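Adenylate isopentenyltransferase (Humulus lupulus, PDB 3A8T) transfers an isopentenyl group from dimethylallyl diphosphate to ATP, ADP or AMP, an early step in cytokinin biosynthesis. Local coordinates at residues A[177-183]-A[296-302]; A[210-214]-A[241-246]; A[73-79]-A[227-231]. One frame throughout, in Å; residues are numbered along the deposited sequence.

Contact 1 (A[177-183]-A[296-302]); sequences FLWVDVS and LRRLDAT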
loop_
_atom_site.group_PDB
_atom_site.type_symbol
_atom_site.label_atom_id
_atom_site.label_comp_id
_atom_site.label_asym_id
_atom_site.label_seq_id
_atom_site.Cartn_x
_atom_site.Cartn_y
_atom_site.Cartn_z
ATOM N N PHE A 177 -14.763 7.530 -6.645
ATOM C CA PHE A 177 -13.643 6.629 -6.772
ATOM C C PHE A 177 -12.599 7.187 -7.691
ATOM O O PHE A 177 -12.864 7.349 -8.860
ATOM C CB PHE A 177 -14.089 5.310 -7.404
ATOM C CG PHE A 177 -15.100 4.547 -6.621
ATOM C CD1 PHE A 177 -14.725 3.796 -5.515
ATOM C CD2 PHE A 177 -16.441 4.544 -7.008
ATOM C CE1 PHE A 177 -15.666 3.047 -4.797
ATOM C CE2 PHE A 177 -17.398 3.804 -6.297
ATOM C CZ PHE A 177 -17.006 3.057 -5.190
ATOM N N LEU A 178 -11.416 7.495 -7.189
ATOM C CA LEU A 178 -10.357 7.945 -8.077
ATOM C C LEU A 178 -9.468 6.707 -8.204
ATOM O O LEU A 178 -9.069 6.123 -7.190
ATOM C CB LEU A 178 -9.543 9.076 -7.484
ATOM C CG LEU A 178 -10.311 10.360 -7.184
ATOM C CD1 LEU A 178 -9.396 11.440 -6.627
ATOM C CD2 LEU A 178 -10.970 10.813 -8.461
ATOM N N TRP A 179 -9.204 6.300 -9.435
ATOM C CA TRP A 179 -8.359 5.154 -9.696
ATOM C C TRP A 179 -7.100 5.665 -10.416
ATOM O O TRP A 179 -7.187 6.183 -11.533
ATOM C CB TRP A 179 -9.118 4.114 -10.545
ATOM C CG TRP A 179 -8.275 3.058 -11.192
ATOM C CD1 TRP A 179 -7.146 2.472 -10.687
ATOM C CD2 TRP A 179 -8.527 2.406 -12.439
ATOM N NE1 TRP A 179 -6.682 1.500 -11.548
ATOM C CE2 TRP A 179 -7.511 1.441 -12.626
ATOM C CE3 TRP A 179 -9.509 2.552 -13.426
ATOM C CZ2 TRP A 179 -7.452 0.627 -13.752
ATOM C CZ3 TRP A 179 -9.447 1.741 -14.557
ATOM C CH2 TRP A 179 -8.429 0.791 -14.713
ATOM N N VAL A 180 -5.943 5.555 -9.742
ATOM C CA VAL A 180 -4.677 5.991 -10.318
ATOM C C VAL A 180 -4.082 4.812 -11.060
ATOM O O VAL A 180 -3.748 3.803 -10.475
ATOM C CB VAL A 180 -3.661 6.533 -9.231
ATOM C CG1 VAL A 180 -2.424 7.079 -9.895
ATOM C CG2 VAL A 180 -4.309 7.650 -8.439
ATOM N N ASP A 181 -3.981 4.942 -12.368
ATOM C CA ASP A 181 -3.487 3.865 -13.181
ATOM C C ASP A 181 -2.106 4.185 -13.785
ATOM O O ASP A 181 -1.759 5.334 -14.076
ATOM C CB ASP A 181 -4.568 3.583 -14.241
ATOM C CG ASP A 181 -4.247 2.390 -15.155
ATOM O OD1 ASP A 181 -3.940 1.258 -14.669
ATOM O OD2 ASP A 181 -4.340 2.594 -16.382
ATOM N N VAL A 182 -1.315 3.134 -13.945
ATOM C CA VAL A 182 0.012 3.234 -14.501
ATOM C C VAL A 182 0.184 2.064 -15.475
ATOM O O VAL A 182 -0.269 0.958 -15.196
ATOM C CB VAL A 182 1.039 3.117 -13.371
ATOM C CG1 VAL A 182 2.449 3.155 -13.907
ATOM C CG2 VAL A 182 0.821 4.265 -12.402
ATOM N N SER A 183 0.790 2.266 -16.630
ATOM C CA SER A 183 0.968 1.119 -17.484
ATOM C C SER A 183 1.775 0.042 -16.740
ATOM O O SER A 183 2.708 0.358 -16.026
ATOM C CB SER A 183 1.679 1.546 -18.736
ATOM O OG SER A 183 0.727 2.192 -19.563
ATOM N N LEU A 296 -15.409 4.341 -11.897
ATOM C CA LEU A 296 -14.064 4.699 -11.502
ATOM C C LEU A 296 -13.540 5.805 -12.367
ATOM O O LEU A 296 -13.551 5.690 -13.577
ATOM C CB LEU A 296 -13.166 3.479 -11.635
ATOM C CG LEU A 296 -13.575 2.192 -10.939
ATOM C CD1 LEU A 296 -12.663 1.083 -11.445
ATOM C CD2 LEU A 296 -13.525 2.380 -9.432
ATOM N N ARG A 297 -13.060 6.875 -11.762
ATOM C CA ARG A 297 -12.532 7.993 -12.539
ATOM C C ARG A 297 -11.043 7.700 -12.682
ATOM O O ARG A 297 -10.318 7.778 -11.718
ATOM C CB ARG A 297 -12.809 9.313 -11.793
ATOM C CG ARG A 297 -14.271 9.513 -11.356
ATOM C CD ARG A 297 -15.233 9.590 -12.544
ATOM N NE ARG A 297 -14.977 10.762 -13.378
ATOM C CZ ARG A 297 -15.553 11.945 -13.197
ATOM N NH1 ARG A 297 -16.446 12.119 -12.230
ATOM N NH2 ARG A 297 -15.171 12.974 -13.929
ATOM N N ARG A 298 -10.598 7.335 -13.875
ATOM C CA ARG A 298 -9.204 6.956 -14.066
ATOM C C ARG A 298 -8.211 8.057 -14.256
ATOM O O ARG A 298 -8.404 8.959 -15.079
ATOM C CB ARG A 298 -9.069 5.958 -15.221
ATOM C CG ARG A 298 -7.701 5.238 -15.262
ATOM C CD ARG A 298 -7.693 3.951 -16.129
ATOM N NE ARG A 298 -8.377 4.124 -17.401
ATOM C CZ ARG A 298 -7.871 4.735 -18.470
ATOM N NH1 ARG A 298 -6.638 5.246 -18.450
ATOM N NH2 ARG A 298 -8.619 4.859 -19.566
ATOM N N LEU A 299 -7.134 7.988 -13.488
ATOM C CA LEU A 299 -6.080 9.004 -13.595
ATOM C C LEU A 299 -4.870 8.289 -14.154
ATOM O O LEU A 299 -4.460 7.275 -13.623
ATOM C CB LEU A 299 -5.736 9.608 -12.227
ATOM C CG LEU A 299 -6.883 10.320 -11.507
ATOM C CD1 LEU A 299 -6.480 10.586 -10.081
ATOM C CD2 LEU A 299 -7.300 11.599 -12.233
ATOM N N ASP A 300 -4.316 8.783 -15.247
ATOM C CA ASP A 300 -3.179 8.104 -15.793
ATOM C C ASP A 300 -1.892 8.736 -15.324
ATOM O O ASP A 300 -1.445 9.761 -15.856
ATOM C CB ASP A 300 -3.216 8.104 -17.311
ATOM C CG ASP A 300 -2.173 7.146 -17.910
ATOM O OD1 ASP A 300 -1.136 6.849 -17.246
ATOM O OD2 ASP A 300 -2.391 6.680 -19.037
ATOM N N ALA A 301 -1.281 8.082 -14.349
ATOM C CA ALA A 301 -0.031 8.501 -13.762
ATOM C C ALA A 301 1.205 7.970 -14.523
ATOM O O ALA A 301 2.328 8.139 -14.063
ATOM C CB ALA A 301 0.019 8.003 -12.313
ATOM N N THR A 302 1.016 7.316 -15.662
ATOM C CA THR A 302 2.163 6.739 -16.369
ATOM C C THR A 302 3.364 7.627 -16.690
ATOM O O THR A 302 4.463 7.260 -16.404
ATOM C CB THR A 302 1.719 6.034 -17.644
ATOM O OG1 THR A 302 0.751 5.026 -17.301
ATOM C CG2 THR A 302 2.942 5.405 -18.346
#
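Thr-302 OG1 ties together the far end of this strand pair: it accepts the backbone N-H of Ser-183 (N to OG1, 2.8 Å) and donates to OD1 of Asp-300 (2.6 Å), on the syn lone pair. The same OD1 also takes the N-H of Thr-302, closing an Asx turn where helix 302-309 starts. Before this turn, 177-181 and 296-300 run in parallel register at one border of the six-stranded Rossmann-like sheet of this P-loop-type transferase, 296-300 being the outermost strand. Bonds through the middle of the ladder are short, as in Trp-179 N to Arg-297 O (2.9 Å) and Asp-181 N to Leu-299 O (2.7 Å, N-H...O 171°). On one face of the sheet Val-180 and Leu-178 meet Leu-299; Leu-178 and Leu-299 lie against helix 315-338, whereas Val-180 touches Thr-51. On the other, Trp-179 turns CG anti to its backbone N (chi1 164°), which lays the indole alongside Arg-298; Ile-286 and Leu-287 of helix 257-289 also touch it. The guanidinium plane stands 76° from the indole, and the aliphatic part of the arginine does the touching, in a CH-pi contact: Arg-298 CD sits over the six-membered ring, 3.6 Å from its centroid.

Contact 2 (A[210-214]-A[241-246]); sequences FYSPE and FEKFRP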
loop_
_atom_site.group_PDB
_atom_site.type_symbol
_atom_site.label_atom_id
_atom_site.label_comp_id
_atom_site.label_asym_id
_atom_site.label_seq_id
_atom_site.Cartn_x
_atom_site.Cartn_y
_atom_site.Cartn_z
ATOM N N PHE A 210 13.380 -7.753 12.832
ATOM C CA PHE A 210 12.029 -8.305 12.951
ATOM C C PHE A 210 12.089 -9.846 13.087
ATOM O O PHE A 210 11.235 -10.503 13.729
ATOM C CB PHE A 210 11.255 -7.956 11.699
ATOM C CG PHE A 210 9.801 -8.259 11.785
ATOM C CD1 PHE A 210 8.968 -7.553 12.694
ATOM C CD2 PHE A 210 9.235 -9.218 10.963
ATOM C CE1 PHE A 210 7.595 -7.817 12.763
ATOM C CE2 PHE A 210 7.860 -9.492 11.026
ATOM C CZ PHE A 210 7.042 -8.809 11.909
ATOM N N TYR A 211 13.145 -10.394 12.488
ATOM C CA TYR A 211 13.384 -11.815 12.464
ATOM C C TYR A 211 13.431 -12.430 13.839
ATOM O O TYR A 211 14.008 -11.877 14.760
ATOM C CB TYR A 211 14.686 -12.102 11.719
ATOM C CG TYR A 211 14.907 -13.566 11.469
ATOM C CD1 TYR A 211 14.234 -14.243 10.442
ATOM C CD2 TYR A 211 15.737 -14.302 12.314
ATOM C CE1 TYR A 211 14.391 -15.612 10.264
ATOM C CE2 TYR A 211 15.896 -15.648 12.153
ATOM C CZ TYR A 211 15.239 -16.295 11.139
ATOM O OH TYR A 211 15.491 -17.615 11.009
ATOM N N SER A 212 12.852 -13.614 13.947
ATOM C CA SER A 212 12.781 -14.339 15.210
ATOM C C SER A 212 12.667 -15.852 15.031
ATOM O O SER A 212 11.713 -16.343 14.437
ATOM C CB SER A 212 11.579 -13.819 15.991
ATOM O OG SER A 212 11.176 -14.725 16.969
ATOM N N PRO A 213 13.641 -16.613 15.544
ATOM C CA PRO A 213 13.558 -18.065 15.392
ATOM C C PRO A 213 12.362 -18.714 16.107
ATOM O O PRO A 213 12.148 -19.885 15.940
ATOM C CB PRO A 213 14.889 -18.541 15.916
ATOM C CG PRO A 213 15.831 -17.368 15.595
ATOM C CD PRO A 213 14.963 -16.218 16.065
ATOM N N GLU A 214 11.588 -17.978 16.914
ATOM C CA GLU A 214 10.404 -18.599 17.502
ATOM C C GLU A 214 9.242 -18.552 16.489
ATOM O O GLU A 214 8.134 -18.981 16.782
ATOM C CB GLU A 214 9.944 -17.946 18.822
ATOM C CG GLU A 214 8.585 -18.586 19.283
ATOM C CD GLU A 214 8.264 -18.573 20.796
ATOM O OE1 GLU A 214 8.434 -17.505 21.439
ATOM O OE2 GLU A 214 7.805 -19.635 21.314
ATOM N N PHE A 241 17.680 -15.511 5.786
ATOM C CA PHE A 241 18.149 -15.634 7.161
ATOM C C PHE A 241 18.191 -17.123 7.593
ATOM O O PHE A 241 18.875 -17.500 8.522
ATOM C CB PHE A 241 17.230 -14.842 8.118
ATOM C CG PHE A 241 17.193 -13.369 7.864
ATOM C CD1 PHE A 241 18.358 -12.617 7.798
ATOM C CD2 PHE A 241 15.971 -12.693 7.729
ATOM C CE1 PHE A 241 18.307 -11.219 7.609
ATOM C CE2 PHE A 241 15.948 -11.268 7.539
ATOM C CZ PHE A 241 17.098 -10.561 7.484
ATOM N N GLU A 242 17.424 -17.965 6.928
ATOM C CA GLU A 242 17.427 -19.380 7.255
ATOM C C GLU A 242 18.852 -19.857 7.253
ATOM O O GLU A 242 19.332 -20.500 8.188
ATOM C CB GLU A 242 16.643 -20.183 6.212
ATOM C CG GLU A 242 16.337 -21.552 6.723
ATOM C CD GLU A 242 15.803 -21.465 8.138
ATOM O OE1 GLU A 242 16.262 -22.224 9.014
ATOM O OE2 GLU A 242 14.918 -20.618 8.368
ATOM N N LYS A 243 19.526 -19.521 6.168
ATOM C CA LYS A 243 20.919 -19.872 6.002
ATOM C C LYS A 243 21.879 -18.921 6.667
ATOM O O LYS A 243 22.861 -19.373 7.255
ATOM C CB LYS A 243 21.245 -20.007 4.523
ATOM C CG LYS A 243 20.725 -21.320 3.953
ATOM C CD LYS A 243 21.021 -21.436 2.478
ATOM C CE LYS A 243 20.562 -20.172 1.719
ATOM N NZ LYS A 243 19.200 -19.717 2.196
ATOM N N PHE A 244 21.593 -17.621 6.608
ATOM C CA PHE A 244 22.474 -16.610 7.202
ATOM C C PHE A 244 21.794 -15.774 8.276
ATOM O O PHE A 244 21.304 -14.664 8.023
ATOM C CB PHE A 244 23.004 -15.757 6.078
ATOM C CG PHE A 244 23.731 -16.553 5.048
ATOM C CD1 PHE A 244 24.995 -17.070 5.313
ATOM C CD2 PHE A 244 23.172 -16.805 3.829
ATOM C CE1 PHE A 244 25.679 -17.820 4.369
ATOM C CE2 PHE A 244 23.863 -17.563 2.870
ATOM C CZ PHE A 244 25.114 -18.064 3.151
ATOM N N ARG A 245 21.748 -16.341 9.483
ATOM C CA ARG A 245 21.089 -15.692 10.610
ATOM C C ARG A 245 21.659 -14.313 10.786
ATOM O O ARG A 245 22.810 -14.086 10.493
ATOM C CB ARG A 245 21.252 -16.512 11.906
ATOM C CG ARG A 245 20.719 -17.967 11.853
ATOM C CD ARG A 245 19.296 -18.080 11.251
ATOM N NE ARG A 245 18.871 -19.459 10.964
ATOM C CZ ARG A 245 18.214 -20.211 11.839
ATOM N NH1 ARG A 245 17.931 -19.684 13.024
ATOM N NH2 ARG A 245 17.850 -21.474 11.547
ATOM N N PRO A 246 20.837 -13.361 11.232
ATOM C CA PRO A 246 21.244 -11.961 11.455
ATOM C C PRO A 246 22.525 -11.754 12.327
ATOM O O PRO A 246 22.568 -12.108 13.503
ATOM C CB PRO A 246 19.984 -11.348 12.079
ATOM C CG PRO A 246 18.898 -12.150 11.443
ATOM C CD PRO A 246 19.398 -13.538 11.504
#
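The backbones of Tyr-211 and Pro-246 keep their distance, 7.9 Å from CA to CA; Tyr-211 is the first residue to leave helix 203-210, and its side chain does most of the spanning to the last turn of helix 234-243 and the residues after it. A chi1 of -171° places CG beside the carbonyl carbon and sends the phenol in among Phe-241, Arg-245 and Pro-246. Phe-241 CB lies over the phenol face, a CH-pi contact 3.9 Å from the ring centroid, and Phe-241 CD2 reaches Tyr-211 CD1 at 3.6 Å; the two rings are oblique, their planes 52° apart. Pro-246 crosses the tyrosine at about a right angle, its CD 3.8 Å from Tyr-211 CD2. The contact joins the chain leaving helix 203-210 to the C-terminal part of helix 234-243, at the periphery of this IPP transferase family protein and away from the nucleotide site. Ala-208 of helix 203-210 backs both Phe-241 and Pro-246, while the ring of His-218 stacks on Tyr-211. Ser-212 OG accepts from the N-H of Glu-214 in an ST turn. Within its own segment, Arg-245 NE donates to Glu-242 O (3.0 Å), a partner almost in the guanidinium plane, and NH2 forms a salt bridge with Glu-242 OE1 at 3.1 Å. The guanidinium turns one face to the phenol oxygen, Tyr-211 OH standing 3.8 Å from Arg-245 NH1.

Contact 3 (A[73-79]-A[227-231]); sequences KMQVYKG and GLRKA. With ATP (adenosine-5'-triphosphate), chain B.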
loop_
_atom_site.group_PDB
_atom_site.type_symbol
_atom_site.label_atom_id
_atom_site.label_comp_id
_atom_site.label_asym_id
_atom_site.label_seq_id
_atom_site.Cartn_x
_atom_site.Cartn_y
_atom_site.Cartn_z
ATOM N N LYS A 73 -4.114 -3.381 3.891
ATOM C CA LYS A 73 -4.155 -4.295 5.021
ATOM C C LYS A 73 -2.842 -4.625 5.758
ATOM O O LYS A 73 -2.888 -5.128 6.878
ATOM C CB LYS A 73 -4.913 -5.586 4.627
ATOM C CG LYS A 73 -4.158 -6.562 3.761
ATOM C CD LYS A 73 -5.019 -7.820 3.530
ATOM C CE LYS A 73 -4.161 -9.016 3.083
ATOM N NZ LYS A 73 -4.921 -10.243 2.853
ATOM N N MET A 74 -1.687 -4.343 5.150
ATOM C CA MET A 74 -0.424 -4.568 5.842
ATOM C C MET A 74 -0.093 -3.302 6.655
ATOM O O MET A 74 0.439 -3.371 7.768
ATOM C CB MET A 74 0.712 -4.876 4.845
ATOM C CG MET A 74 0.672 -6.299 4.253
ATOM S SD MET A 74 0.722 -7.571 5.615
ATOM C CE MET A 74 -0.928 -8.136 5.550
ATOM N N GLN A 75 -0.440 -2.142 6.098
ATOM C CA GLN A 75 -0.164 -0.862 6.710
ATOM C C GLN A 75 -0.949 -0.554 7.962
ATOM O O GLN A 75 -0.696 0.473 8.597
ATOM C CB GLN A 75 -0.375 0.260 5.685
ATOM C CG GLN A 75 0.681 0.256 4.606
ATOM C CD GLN A 75 0.696 1.486 3.760
ATOM O OE1 GLN A 75 -0.030 2.431 3.997
ATOM N NE2 GLN A 75 1.535 1.487 2.772
ATOM N N VAL A 76 -1.887 -1.432 8.317
ATOM C CA VAL A 76 -2.699 -1.185 9.482
ATOM C C VAL A 76 -1.894 -1.550 10.710
ATOM O O VAL A 76 -2.186 -1.074 11.778
ATOM C CB VAL A 76 -4.073 -2.017 9.508
ATOM C CG1 VAL A 76 -4.963 -1.592 8.381
ATOM C CG2 VAL A 76 -3.832 -3.561 9.410
ATOM N N TYR A 77 -0.864 -2.369 10.549
ATOM C CA TYR A 77 -0.081 -2.828 11.677
ATOM C C TYR A 77 1.046 -1.909 11.999
ATOM O O TYR A 77 1.613 -1.337 11.094
ATOM C CB TYR A 77 0.513 -4.193 11.385
ATOM C CG TYR A 77 -0.511 -5.251 11.036
ATOM C CD1 TYR A 77 -1.383 -5.749 11.995
ATOM C CD2 TYR A 77 -0.634 -5.719 9.734
ATOM C CE1 TYR A 77 -2.352 -6.683 11.657
ATOM C CE2 TYR A 77 -1.595 -6.654 9.386
ATOM C CZ TYR A 77 -2.447 -7.127 10.345
ATOM O OH TYR A 77 -3.404 -8.027 10.013
ATOM N N LYS A 78 1.368 -1.759 13.289
ATOM C CA LYS A 78 2.502 -0.940 13.718
ATOM C C LYS A 78 3.694 -1.807 13.329
ATOM O O LYS A 78 3.679 -3.024 13.534
ATOM C CB LYS A 78 2.511 -0.759 15.240
ATOM C CG LYS A 78 1.135 -0.538 15.871
ATOM C CD LYS A 78 1.183 -0.719 17.374
ATOM C CE LYS A 78 1.797 -2.098 17.717
ATOM N NZ LYS A 78 2.514 -2.244 19.063
ATOM N N GLY A 79 4.734 -1.232 12.767
ATOM C CA GLY A 79 5.860 -2.082 12.421
ATOM C C GLY A 79 6.202 -2.079 10.941
ATOM O O GLY A 79 5.338 -1.745 10.091
ATOM N N GLY A 227 -1.279 -12.124 9.149
ATOM C CA GLY A 227 -1.039 -10.731 9.491
ATOM C C GLY A 227 0.175 -10.060 8.831
ATOM O O GLY A 227 0.492 -10.329 7.641
ATOM N N LEU A 228 0.828 -9.188 9.612
ATOM C CA LEU A 228 2.023 -8.468 9.162
ATOM C C LEU A 228 3.100 -9.412 8.599
ATOM O O LEU A 228 3.910 -9.015 7.789
ATOM C CB LEU A 228 2.624 -7.636 10.300
ATOM C CG LEU A 228 3.805 -6.751 9.865
ATOM C CD1 LEU A 228 3.324 -5.843 8.792
ATOM C CD2 LEU A 228 4.359 -5.915 10.977
ATOM N N ARG A 229 3.095 -10.675 9.014
ATOM C CA ARG A 229 4.105 -11.580 8.505
ATOM C C ARG A 229 3.850 -11.969 7.030
ATOM O O ARG A 229 4.661 -12.633 6.421
ATOM C CB ARG A 229 4.245 -12.797 9.442
ATOM C CG ARG A 229 4.805 -12.398 10.772
ATOM C CD ARG A 229 5.317 -13.567 11.604
ATOM N NE ARG A 229 6.267 -14.387 10.869
ATOM C CZ ARG A 229 7.538 -14.061 10.610
ATOM N NH1 ARG A 229 8.075 -12.916 11.044
ATOM N NH2 ARG A 229 8.247 -14.842 9.807
ATOM N N LYS A 230 2.715 -11.539 6.479
ATOM C CA LYS A 230 2.397 -11.744 5.069
ATOM C C LYS A 230 3.069 -10.698 4.140
ATOM O O LYS A 230 3.180 -10.948 2.952
ATOM C CB LYS A 230 0.898 -11.614 4.807
ATOM C CG LYS A 230 0.047 -12.648 5.494
ATOM C CD LYS A 230 -1.410 -12.388 5.175
ATOM C CE LYS A 230 -1.843 -13.251 4.023
ATOM N NZ LYS A 230 -3.203 -12.851 3.560
ATOM N N ALA A 231 3.481 -9.549 4.679
ATOM C CA ALA A 231 4.084 -8.442 3.931
ATOM C C ALA A 231 5.137 -8.882 2.952
ATOM O O ALA A 231 5.970 -9.697 3.313
ATOM C CB ALA A 231 4.673 -7.446 4.918
HETATM P PG ATP B . -5.887 -11.013 -0.833
HETATM O O1G ATP B . -7.168 -11.089 -0.061
HETATM O O2G ATP B . -4.724 -11.700 0.081
HETATM O O3G ATP B . -6.008 -11.842 -2.212
HETATM P PB ATP B . -6.356 -8.310 -0.590
HETATM O O1B ATP B . -7.410 -7.869 -1.452
HETATM O O2B ATP B . -6.991 -8.836 0.725
HETATM O O3B ATP B . -5.482 -9.458 -1.274
HETATM P PA ATP B . -3.997 -6.808 -0.955
HETATM O O1A ATP B . -3.990 -7.080 -2.384
HETATM O O2A ATP B . -3.606 -5.241 -0.781
HETATM O O3A ATP B . -5.454 -7.012 -0.209
HETATM O "O5'" ATP B . -2.814 -7.593 -0.163
HETATM C "C5'" ATP B . -2.641 -8.920 -0.580
HETATM C "C4'" ATP B . -1.231 -9.317 -0.186
HETATM O "O4'" ATP B . -0.307 -8.432 -0.831
HETATM C "C3'" ATP B . -0.915 -9.174 1.323
HETATM O "O3'" ATP B . -1.281 -10.355 2.032
HETATM C "C2'" ATP B . 0.599 -8.905 1.315
HETATM O "O2'" ATP B . 1.300 -10.100 1.282
HETATM C "C1'" ATP B . 0.843 -8.116 0.049
HETATM N N9 ATP B . 0.897 -6.657 0.342
HETATM C C8 ATP B . -0.149 -5.744 0.222
HETATM N N7 ATP B . 0.216 -4.558 0.662
HETATM C C5 ATP B . 1.510 -4.618 1.089
HETATM C C6 ATP B . 2.466 -3.695 1.672
HETATM N N6 ATP B . 2.158 -2.384 1.936
HETATM N N1 ATP B . 3.698 -4.162 1.964
HETATM C C2 ATP B . 4.039 -5.422 1.728
HETATM N N3 ATP B . 3.196 -6.311 1.198
HETATM C C4 ATP B . 1.957 -5.980 0.871
#
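Lys-73 and Lys-230 bring their amines together beside ATP, NZ to NZ 3.2 Å. Lys-73 stretches fully beyond CG, its NZ donating to ATP O2G at 3.1 Å and weakly to O2B. Next, Met-74 bends at chi2 (-57°): its CG lies over one face of the adenine, 3.6 Å from ATP C4, while SD lies against the backbone of 227-231, 3.5 Å from Ala-231 N, and CE rests against Gly-227 O. Ala-231 CB lies on the same side of the base, beyond its rim, 3.8 Å from ATP C2, lining that side with the methionine. A type I turn from Met-74 to Tyr-77 then swings the tyrosine ring back onto the short 3-10 segment. The ring is sandwiched between Val-76 CG2 on one face and Leu-228 N on the other, with Leu-228 CB 3.8 Å from Tyr-77 CD2, and its hydroxyl finds its polar partner at Leu-110. Replacing Tyr-77 by an alanine would probably open a gap against Leu-228 and leave Leu-110 without its hydroxyl mate. The backbone angles at Gly-79 call for glycine, and a beta carbon would also sit tight against Leu-228 CD2. On the sugar side, ATP O2' donates to Lys-230 O (2.7 Å), also hydrogen-bonded to Ser-222 OG. This grips the ribose through the main chain, and the phosphate oxygens are likely to offset the charge of the two neighbouring lysine amines.

The three contacts lie at different distances from the nucleotide. Contact 3 forms part of the ATP pocket itself. Contact 1 lies on the opposite side of the chain's centre, about 25 Å away between centres, yet it is linked to the site through the P-loop: the side chain of Val-182 comes within about 4 Å of that of Thr-51, while the side chain of Trp-179 is about 13 Å from ATP. Contact 2 is peripheral, its centre about 19 Å from that of contact 3 and 39 Å from that of contact 1. It nevertheless touches contact 3, because Phe-210 CE2 packs 3.4 Å from Arg-229 NH1, joining the end of helix 203-210 to segment 227-231.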